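Local structure of integron cassette protein (Vibrio cholerae, 3FY6) at residues Y27-S39 against N79-G91. The protein is of unknown function but is encoded by a mobile integron gene cassette and found as a pair of identical subunits. Numbering follows the deposited sequence.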
ATOM      1  N   TYR A  27       9.114  11.250 -10.816  1.00 17.42           N
ATOM      2  CA  TYR A  27      10.012  10.224 -10.303  1.00 19.31           C
ATOM      3  C   TYR A  27      10.795   9.685 -11.484  1.00 21.57           C
ATOM      4  O   TYR A  27      10.209   9.228 -12.463  1.00 25.08           O
ATOM      5  CB  TYR A  27       9.224   9.103  -9.639  1.00 21.92           C
ATOM      6  CG  TYR A  27       8.727   9.460  -8.259  1.00 24.93           C
ATOM      7  CD1 TYR A  27       7.799  10.478  -8.078  1.00 22.77           C
ATOM      8  CD2 TYR A  27       9.187   8.778  -7.136  1.00 21.07           C
ATOM      9  CE1 TYR A  27       7.341  10.809  -6.814  1.00 25.44           C
ATOM     10  CE2 TYR A  27       8.736   9.101  -5.863  1.00 25.51           C
ATOM     11  CZ  TYR A  27       7.814  10.115  -5.707  1.00 26.51           C
ATOM     12  OH  TYR A  27       7.376  10.448  -4.448  1.00 33.10           O
ATOM     13  N   ILE A  28      12.117   9.756 -11.409  1.00 23.62           N
ATOM     14  CA  ILE A  28      12.940   9.319 -12.531  1.00 24.11           C
ATOM     15  C   ILE A  28      13.482   7.921 -12.272  1.00 23.96           C
ATOM     16  O   ILE A  28      14.217   7.693 -11.314  1.00 26.08           O
ATOM     17  CB  ILE A  28      14.092  10.300 -12.817  1.00 23.64           C
ATOM     18  CG1 ILE A  28      13.550  11.722 -12.947  1.00 24.45           C
ATOM     19  CG2 ILE A  28      14.824   9.908 -14.103  1.00 24.31           C
ATOM     20  CD1 ILE A  28      14.626  12.776 -13.101  1.00 27.05           C
ATOM     21  N   VAL A  29      13.085   6.981 -13.117  1.00 19.02           N
ATOM     22  CA  VAL A  29      13.565   5.615 -13.013  1.00 15.29           C
ATOM     23  C   VAL A  29      14.695   5.378 -14.007  1.00 25.17           C
ATOM     24  O   VAL A  29      14.500   5.488 -15.214  1.00 23.55           O
ATOM     25  CB  VAL A  29      12.445   4.611 -13.311  1.00 25.75           C
ATOM     26  CG1 VAL A  29      12.934   3.190 -13.049  1.00 27.48           C
ATOM     27  CG2 VAL A  29      11.218   4.915 -12.456  1.00 27.58           C
ATOM     28  N   GLU A  30      15.880   5.062 -13.499  1.00 27.52           N
ATOM     29  CA  GLU A  30      17.001   4.727 -14.367  1.00 28.31           C
ATOM     30  C   GLU A  30      17.205   3.218 -14.386  1.00 25.38           C
ATOM     31  O   GLU A  30      17.509   2.616 -13.355  1.00 28.54           O
ATOM     32  CB  GLU A  30      18.285   5.406 -13.888  1.00 33.69           C
ATOM     33  CG  GLU A  30      18.537   6.778 -14.461  1.00 50.40           C
ATOM     34  CD  GLU A  30      20.007   7.169 -14.391  1.00 66.98           C
ATOM     35  OE1 GLU A  30      20.861   6.258 -14.276  1.00 68.09           O
ATOM     36  OE2 GLU A  30      20.309   8.381 -14.458  1.00 71.09           O
ATOM     37  N   LEU A  31      17.040   2.611 -15.556  1.00 21.38           N
ATOM     38  CA  LEU A  31      17.227   1.171 -15.702  1.00 22.98           C
ATOM     39  C   LEU A  31      18.581   0.883 -16.323  1.00 25.27           C
ATOM     40  O   LEU A  31      18.887   1.377 -17.399  1.00 22.84           O
ATOM     41  CB  LEU A  31      16.135   0.575 -16.592  1.00 19.12           C
ATOM     42  CG  LEU A  31      14.704   0.897 -16.184  1.00 18.76           C
ATOM     43  CD1 LEU A  31      13.724   0.337 -17.190  1.00 19.08           C
ATOM     44  CD2 LEU A  31      14.439   0.333 -14.809  1.00 18.28           C
ATOM     45  N   HIS A  32      19.384   0.082 -15.635  1.00 25.76           N
ATOM     46  CA  HIS A  32      20.644  -0.405 -16.169  1.00 23.69           C
ATOM     47  C   HIS A  32      20.621  -1.914 -16.033  1.00 24.27           C
ATOM     48  O   HIS A  32      19.789  -2.470 -15.314  1.00 21.92           O
ATOM     49  CB  HIS A  32      21.835   0.135 -15.369  1.00 31.78           C
ATOM     50  CG  HIS A  32      21.968   1.624 -15.398  1.00 41.79           C
ATOM     51  ND1 HIS A  32      22.855   2.274 -16.232  1.00 47.24           N
ATOM     52  CD2 HIS A  32      21.336   2.591 -14.693  1.00 43.49           C
ATOM     53  CE1 HIS A  32      22.762   3.578 -16.038  1.00 49.12           C
ATOM     54  NE2 HIS A  32      21.846   3.797 -15.110  1.00 46.39           N
ATOM     55  N   LYS A  33      21.546  -2.575 -16.715  1.00 23.62           N
ATOM     56  CA  LYS A  33      21.661  -4.022 -16.652  1.00 27.98           C
ATOM     57  C   LYS A  33      21.910  -4.511 -15.220  1.00 26.53           C
ATOM     58  O   LYS A  33      21.286  -5.466 -14.769  1.00 32.22           O
ATOM     59  CB  LYS A  33      22.776  -4.492 -17.593  1.00 40.55           C
ATOM     60  CG  LYS A  33      23.393  -5.844 -17.257  1.00 57.32           C
ATOM     61  CD  LYS A  33      22.495  -7.006 -17.651  1.00 66.91           C
ATOM     62  CE  LYS A  33      23.330  -8.205 -18.092  1.00 73.25           C
ATOM     63  NZ  LYS A  33      24.555  -8.371 -17.255  1.00 73.71           N
ATOM     64  N   ASP A  34      22.797  -3.827 -14.504  1.00 24.44           N
ATOM     65  CA  ASP A  34      23.235  -4.273 -13.188  1.00 32.93           C
ATOM     66  C   ASP A  34      22.450  -3.693 -12.013  1.00 28.78           C
ATOM     67  O   ASP A  34      22.541  -4.201 -10.910  1.00 27.96           O
ATOM     68  CB  ASP A  34      24.720  -3.962 -13.001  1.00 44.79           C
ATOM     69  CG  ASP A  34      25.600  -4.737 -13.956  1.00 54.51           C
ATOM     70  OD1 ASP A  34      25.200  -5.858 -14.350  1.00 54.99           O
ATOM     71  OD2 ASP A  34      26.688  -4.225 -14.309  1.00 55.93           O
ATOM     72  N   TYR A  35      21.685  -2.633 -12.241  1.00 27.28           N
ATOM     73  CA  TYR A  35      20.968  -2.005 -11.142  1.00 23.84           C
ATOM     74  C   TYR A  35      19.876  -1.087 -11.660  1.00 23.96           C
ATOM     75  O   TYR A  35      19.879  -0.700 -12.827  1.00 23.32           O
ATOM     76  CB  TYR A  35      21.938  -1.193 -10.280  1.00 23.68           C
ATOM     77  CG  TYR A  35      22.494   0.027 -10.993  1.00 27.94           C
ATOM     78  CD1 TYR A  35      23.728  -0.017 -11.635  1.00 33.25           C
ATOM     79  CD2 TYR A  35      21.778   1.218 -11.039  1.00 36.71           C
ATOM     80  CE1 TYR A  35      24.242   1.098 -12.290  1.00 39.45           C
ATOM     81  CE2 TYR A  35      22.283   2.341 -11.691  1.00 40.07           C
ATOM     82  CZ  TYR A  35      23.514   2.272 -12.312  1.00 45.27           C
ATOM     83  OH  TYR A  35      24.016   3.378 -12.960  1.00 49.72           O
HETATM   84  N   MSE A  36      18.944  -0.735 -10.784  1.00 22.56           N
HETATM   85  CA  MSE A  36      17.940   0.271 -11.113  1.00 27.76           C
HETATM   86  C   MSE A  36      17.970   1.353 -10.043  1.00 25.80           C
HETATM   87  O   MSE A  36      18.176   1.056  -8.869  1.00 23.93           O
HETATM   88  CB  MSE A  36      16.541  -0.350 -11.184  1.00 21.51           C
HETATM   89  CG  MSE A  36      15.407   0.674 -11.255  1.00 25.95           C
HETATM   90 SE   MSE A  36      13.630  -0.158 -11.062  0.78 27.53          SE
HETATM   91  CE  MSE A  36      14.118  -1.577  -9.884  1.00 11.44           C
ATOM     92  N   GLU A  37      17.774   2.602 -10.452  1.00 25.42           N
ATOM     93  CA  GLU A  37      17.643   3.696  -9.499  1.00 27.46           C
ATOM     94  C   GLU A  37      16.341   4.444  -9.706  1.00 25.69           C
ATOM     95  O   GLU A  37      15.828   4.523 -10.819  1.00 27.28           O
ATOM     96  CB  GLU A  37      18.827   4.656  -9.589  1.00 33.76           C
ATOM     97  CG  GLU A  37      20.155   4.016  -9.222  1.00 43.95           C
ATOM     98  CD  GLU A  37      21.285   5.022  -9.115  1.00 56.43           C
ATOM     99  OE1 GLU A  37      21.140   6.154  -9.631  1.00 60.07           O
ATOM    100  OE2 GLU A  37      22.321   4.674  -8.510  1.00 64.17           O
ATOM    101  N   ILE A  38      15.799   4.967  -8.613  1.00 22.09           N
ATOM    102  CA  ILE A  38      14.586   5.769  -8.656  1.00 25.08           C
ATOM    103  C   ILE A  38      14.866   7.056  -7.905  1.00 27.26           C
ATOM    104  O   ILE A  38      15.224   7.032  -6.718  1.00 23.64           O
ATOM    105  CB  ILE A  38      13.400   5.049  -7.998  1.00 24.51           C
ATOM    106  CG1 ILE A  38      13.177   3.680  -8.650  1.00 23.00           C
ATOM    107  CG2 ILE A  38      12.135   5.900  -8.075  1.00 23.99           C
ATOM    108  CD1 ILE A  38      12.484   2.681  -7.727  1.00 22.66           C
ATOM    109  N   SER A  39      14.720   8.174  -8.607  1.00 21.30           N
ATOM    110  CA  SER A  39      15.010   9.483  -8.035  1.00 26.74           C
ATOM    111  C   SER A  39      13.771  10.357  -7.958  1.00 25.88           C
ATOM    112  O   SER A  39      12.943  10.374  -8.866  1.00 22.35           O
ATOM    113  CB  SER A  39      16.083  10.198  -8.862  1.00 30.39           C
ATOM    114  OG  SER A  39      17.337   9.556  -8.723  1.00 34.37           O
ATOM    115  N   ASN A  79       7.870  -3.736  -5.570  1.00 15.52           N
ATOM    116  CA  ASN A  79       8.040  -5.051  -6.148  1.00 15.54           C
ATOM    117  C   ASN A  79       7.634  -5.028  -7.626  1.00 13.34           C
ATOM    118  O   ASN A  79       8.287  -5.650  -8.466  1.00 17.54           O
ATOM    119  CB  ASN A  79       7.224  -6.085  -5.353  1.00 15.79           C
ATOM    120  CG  ASN A  79       7.314  -7.477  -5.944  1.00 27.99           C
ATOM    121  OD1 ASN A  79       6.457  -7.885  -6.720  1.00 36.16           O
ATOM    122  ND2 ASN A  79       8.368  -8.206  -5.597  1.00 29.72           N
ATOM    123  N   LEU A  80       6.578  -4.290  -7.948  1.00 13.45           N
ATOM    124  CA  LEU A  80       6.203  -4.093  -9.359  1.00 15.05           C
ATOM    125  C   LEU A  80       7.323  -3.426 -10.154  1.00 18.81           C
ATOM    126  O   LEU A  80       7.648  -3.864 -11.257  1.00 18.11           O
ATOM    127  CB  LEU A  80       4.930  -3.263  -9.494  1.00 15.77           C
ATOM    128  CG  LEU A  80       3.657  -3.817  -8.854  1.00 17.89           C
ATOM    129  CD1 LEU A  80       2.450  -3.125  -9.463  1.00 16.53           C
ATOM    130  CD2 LEU A  80       3.558  -5.327  -9.021  1.00 11.64           C
ATOM    131  N   PHE A  81       7.918  -2.365  -9.610  1.00 15.28           N
ATOM    132  CA  PHE A  81       9.049  -1.739 -10.300  1.00 19.08           C
ATOM    133  C   PHE A  81      10.144  -2.769 -10.541  1.00 20.16           C
ATOM    134  O   PHE A  81      10.727  -2.830 -11.624  1.00 19.05           O
ATOM    135  CB  PHE A  81       9.628  -0.582  -9.494  1.00 16.24           C
ATOM    136  CG  PHE A  81       8.855   0.703  -9.616  1.00 20.11           C
ATOM    137  CD1 PHE A  81       7.502   0.757  -9.311  1.00 24.05           C
ATOM    138  CD2 PHE A  81       9.497   1.870  -9.992  1.00 22.95           C
ATOM    139  CE1 PHE A  81       6.799   1.956  -9.398  1.00 23.74           C
ATOM    140  CE2 PHE A  81       8.805   3.069 -10.084  1.00 26.09           C
ATOM    141  CZ  PHE A  81       7.453   3.111  -9.787  1.00 27.17           C
ATOM    142  N   GLN A  82      10.438  -3.561  -9.514  1.00 16.15           N
ATOM    143  CA  GLN A  82      11.470  -4.583  -9.626  1.00 13.77           C
ATOM    144  C   GLN A  82      11.150  -5.534 -10.775  1.00 18.00           C
ATOM    145  O   GLN A  82      12.029  -5.908 -11.546  1.00 17.80           O
ATOM    146  CB  GLN A  82      11.606  -5.362  -8.317  1.00 20.85           C
ATOM    147  CG  GLN A  82      12.526  -6.570  -8.410  1.00 21.88           C
ATOM    148  CD  GLN A  82      12.632  -7.307  -7.083  1.00 25.07           C
ATOM    149  OE1 GLN A  82      13.279  -6.843  -6.145  1.00 26.21           O
ATOM    150  NE2 GLN A  82      12.005  -8.463  -7.004  1.00 23.06           N
ATOM    151  N   HIS A  83       9.885  -5.916 -10.886  1.00 12.71           N
ATOM    152  CA  HIS A  83       9.486  -6.885 -11.894  1.00 20.50           C
ATOM    153  C   HIS A  83       9.702  -6.324 -13.289  1.00 19.09           C
ATOM    154  O   HIS A  83      10.309  -6.970 -14.127  1.00 16.43           O
ATOM    155  CB  HIS A  83       8.030  -7.319 -11.718  1.00 15.80           C
ATOM    156  CG  HIS A  83       7.562  -8.293 -12.760  1.00 13.92           C
ATOM    157  ND1 HIS A  83       8.146  -9.524 -12.944  1.00 15.81           N
ATOM    158  CD2 HIS A  83       6.570  -8.206 -13.681  1.00 14.99           C
ATOM    159  CE1 HIS A  83       7.530 -10.164 -13.925  1.00 16.69           C
ATOM    160  NE2 HIS A  83       6.569  -9.386 -14.390  1.00 13.66           N
ATOM    161  N   ALA A  84       9.201  -5.121 -13.536  1.00 15.80           N
ATOM    162  CA  ALA A  84       9.375  -4.506 -14.841  1.00 18.50           C
ATOM    163  C   ALA A  84      10.858  -4.427 -15.209  1.00 19.06           C
ATOM    164  O   ALA A  84      11.251  -4.711 -16.350  1.00 13.76           O
ATOM    165  CB  ALA A  84       8.740  -3.130 -14.865  1.00 16.70           C
ATOM    166  N   TRP A  85      11.679  -4.059 -14.230  1.00 17.90           N
ATOM    167  CA  TRP A  85      13.111  -3.917 -14.452  1.00 17.95           C
ATOM    168  C   TRP A  85      13.738  -5.258 -14.812  1.00 26.32           C
ATOM    169  O   TRP A  85      14.483  -5.355 -15.793  1.00 21.72           O
ATOM    170  CB  TRP A  85      13.798  -3.294 -13.234  1.00 15.56           C
ATOM    171  CG  TRP A  85      15.289  -3.462 -13.217  1.00 18.39           C
ATOM    172  CD1 TRP A  85      16.169  -3.089 -14.193  1.00 26.09           C
ATOM    173  CD2 TRP A  85      16.074  -4.032 -12.166  1.00 20.24           C
ATOM    174  NE1 TRP A  85      17.455  -3.396 -13.816  1.00 21.05           N
ATOM    175  CE2 TRP A  85      17.422  -3.982 -12.577  1.00 20.55           C
ATOM    176  CE3 TRP A  85      15.768  -4.578 -10.914  1.00 22.37           C
ATOM    177  CZ2 TRP A  85      18.464  -4.455 -11.783  1.00 17.79           C
ATOM    178  CZ3 TRP A  85      16.801  -5.044 -10.125  1.00 21.60           C
ATOM    179  CH2 TRP A  85      18.133  -4.989 -10.564  1.00 24.02           C
ATOM    180  N   LEU A  86      13.428  -6.292 -14.031  1.00 20.70           N
ATOM    181  CA  LEU A  86      14.003  -7.611 -14.273  1.00 22.89           C
ATOM    182  C   LEU A  86      13.581  -8.154 -15.639  1.00 22.67           C
ATOM    183  O   LEU A  86      14.380  -8.760 -16.347  1.00 24.54           O
ATOM    184  CB  LEU A  86      13.630  -8.591 -13.162  1.00 23.71           C
ATOM    185  CG  LEU A  86      14.240  -8.276 -11.791  1.00 25.75           C
ATOM    186  CD1 LEU A  86      13.837  -9.327 -10.785  1.00 28.50           C
ATOM    187  CD2 LEU A  86      15.754  -8.189 -11.887  1.00 25.81           C
ATOM    188  N   GLU A  87      12.330  -7.924 -16.015  1.00 18.21           N
ATOM    189  CA  GLU A  87      11.875  -8.364 -17.329  1.00 26.17           C
ATOM    190  C   GLU A  87      12.558  -7.589 -18.465  1.00 26.84           C
ATOM    191  O   GLU A  87      12.946  -8.166 -19.474  1.00 27.89           O
ATOM    192  CB  GLU A  87      10.359  -8.268 -17.417  1.00 22.22           C
ATOM    193  CG  GLU A  87       9.671  -9.285 -16.522  1.00 31.49           C
ATOM    194  CD  GLU A  87      10.018 -10.717 -16.915  1.00 39.45           C
ATOM    195  OE1 GLU A  87       9.892 -11.057 -18.111  1.00 41.01           O
ATOM    196  OE2 GLU A  87      10.424 -11.500 -16.030  1.00 43.90           O
ATOM    197  N   TRP A  88      12.732  -6.288 -18.277  1.00 16.70           N
ATOM    198  CA  TRP A  88      13.413  -5.453 -19.260  1.00 21.83           C
ATOM    199  C   TRP A  88      14.870  -5.868 -19.365  1.00 25.77           C
ATOM    200  O   TRP A  88      15.459  -5.880 -20.447  1.00 23.42           O
ATOM    201  CB  TRP A  88      13.330  -3.985 -18.842  1.00 22.18           C
ATOM    202  CG  TRP A  88      14.242  -3.072 -19.596  1.00 21.20           C
ATOM    203  CD1 TRP A  88      13.962  -2.411 -20.760  1.00 25.38           C
ATOM    204  CD2 TRP A  88      15.576  -2.691 -19.230  1.00 23.82           C
ATOM    205  NE1 TRP A  88      15.044  -1.651 -21.146  1.00 24.74           N
ATOM    206  CE2 TRP A  88      16.046  -1.803 -20.225  1.00 27.31           C
ATOM    207  CE3 TRP A  88      16.419  -3.014 -18.160  1.00 18.35           C
ATOM    208  CZ2 TRP A  88      17.322  -1.239 -20.181  1.00 26.57           C
ATOM    209  CZ3 TRP A  88      17.683  -2.448 -18.114  1.00 20.98           C
ATOM    210  CH2 TRP A  88      18.123  -1.571 -19.117  1.00 21.67           C
ATOM    211  N   ARG A  89      15.437  -6.208 -18.219  1.00 22.52           N
ATOM    212  CA  ARG A  89      16.840  -6.557 -18.118  1.00 32.17           C
ATOM    213  C   ARG A  89      17.208  -7.709 -19.051  1.00 35.96           C
ATOM    214  O   ARG A  89      18.227  -7.660 -19.746  1.00 28.57           O
ATOM    215  CB  ARG A  89      17.159  -6.935 -16.676  1.00 36.63           C
ATOM    216  CG  ARG A  89      18.622  -7.081 -16.417  1.00 43.25           C
ATOM    217  CD  ARG A  89      18.901  -7.565 -15.017  1.00 38.70           C
ATOM    218  NE  ARG A  89      20.289  -7.991 -14.931  1.00 41.56           N
ATOM    219  CZ  ARG A  89      20.691  -9.229 -15.175  1.00 49.12           C
ATOM    220  NH1 ARG A  89      19.800 -10.157 -15.497  1.00 45.45           N
ATOM    221  NH2 ARG A  89      21.978  -9.541 -15.089  1.00 53.85           N
ATOM    222  N   LYS A  90      16.381  -8.753 -19.057  1.00 37.21           N
ATOM    223  CA  LYS A  90      16.634  -9.897 -19.920  1.00 40.27           C
ATOM    224  C   LYS A  90      15.973  -9.762 -21.289  1.00 36.88           C
ATOM    225  O   LYS A  90      15.873 -10.733 -22.037  1.00 36.66           O
ATOM    226  CB  LYS A  90      16.228 -11.204 -19.239  1.00 40.37           C
ATOM    227  CG  LYS A  90      14.799 -11.269 -18.761  1.00 41.23           C
ATOM    228  CD  LYS A  90      14.663 -12.347 -17.690  1.00 43.45           C
ATOM    229  CE  LYS A  90      13.207 -12.623 -17.354  1.00 51.34           C
ATOM    230  NZ  LYS A  90      13.064 -13.548 -16.190  1.00 53.16           N
ATOM    231  N   GLY A  91      15.530  -8.554 -21.620  1.00 29.66           N
ATOM    232  CA  GLY A  91      15.002  -8.287 -22.947  1.00 26.82           C
ATOM    233  C   GLY A  91      13.604  -8.821 -23.210  1.00 30.61           C
ATOM    234  O   GLY A  91      13.198  -8.966 -24.364  1.00 32.96           O
TER
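The beta-hairpin of strands 27-31 and 35-39 packs its inner face on helix 79-89, and at the turn end two helical side chains bond to backbone carbonyls of the connecting loop. W85 NE1 donates to H32 O at 2.9 Å, almost straight at 167°, with the oxygen at the rim of the indole. R89 NE reaches K33 O at 2.7 Å, a more bent bond of 140°; the arginine chain runs extended from CG to NE and delivers its guanidinium edge-on to this oxygen. The K33 chain folds back over one face of that group, placing CE 3.6 Å from R89 NH2, so its methylenes pack on the flat cation although K33 NZ and R89 NH2 come close; a long salt bridge from K33 NZ to D34 OD1 may offset the repulsion. Y49, on the next strand, also meets R89 in a cation-pi contact.

Below the turn the contact becomes hydrophobic, as suits an antiparallel sheet with a helix packed across one face. Selenomethionine M36 lays CB over the five-membered ring of W85, 3.8 Å from its centroid, and its flexible chain turns at the selenium to bring CE to 3.6 Å from W85 CE3. L86 CD2 covers the opposite face, and with the NE1 bond this sandwich fixes the indole's rotation. A chi1 of 167° turns the W88 indole toward the hairpin, where L31 CB sits over the six-membered ring in a CH-pi contact; W88 NE1 hydrogen-bonds to N95 OD1. L31 touches both tryptophans, CD2 meeting W85 CD1. One turn back from W85 toward the helix N-terminus, F81 receives V29 CG2 at its ring edge (3.9 Å to CE2) and I38 CD1 obliquely at CD2, both beta-branched residues that suit a strand, while L62 of helix 62-67 also packs against F81.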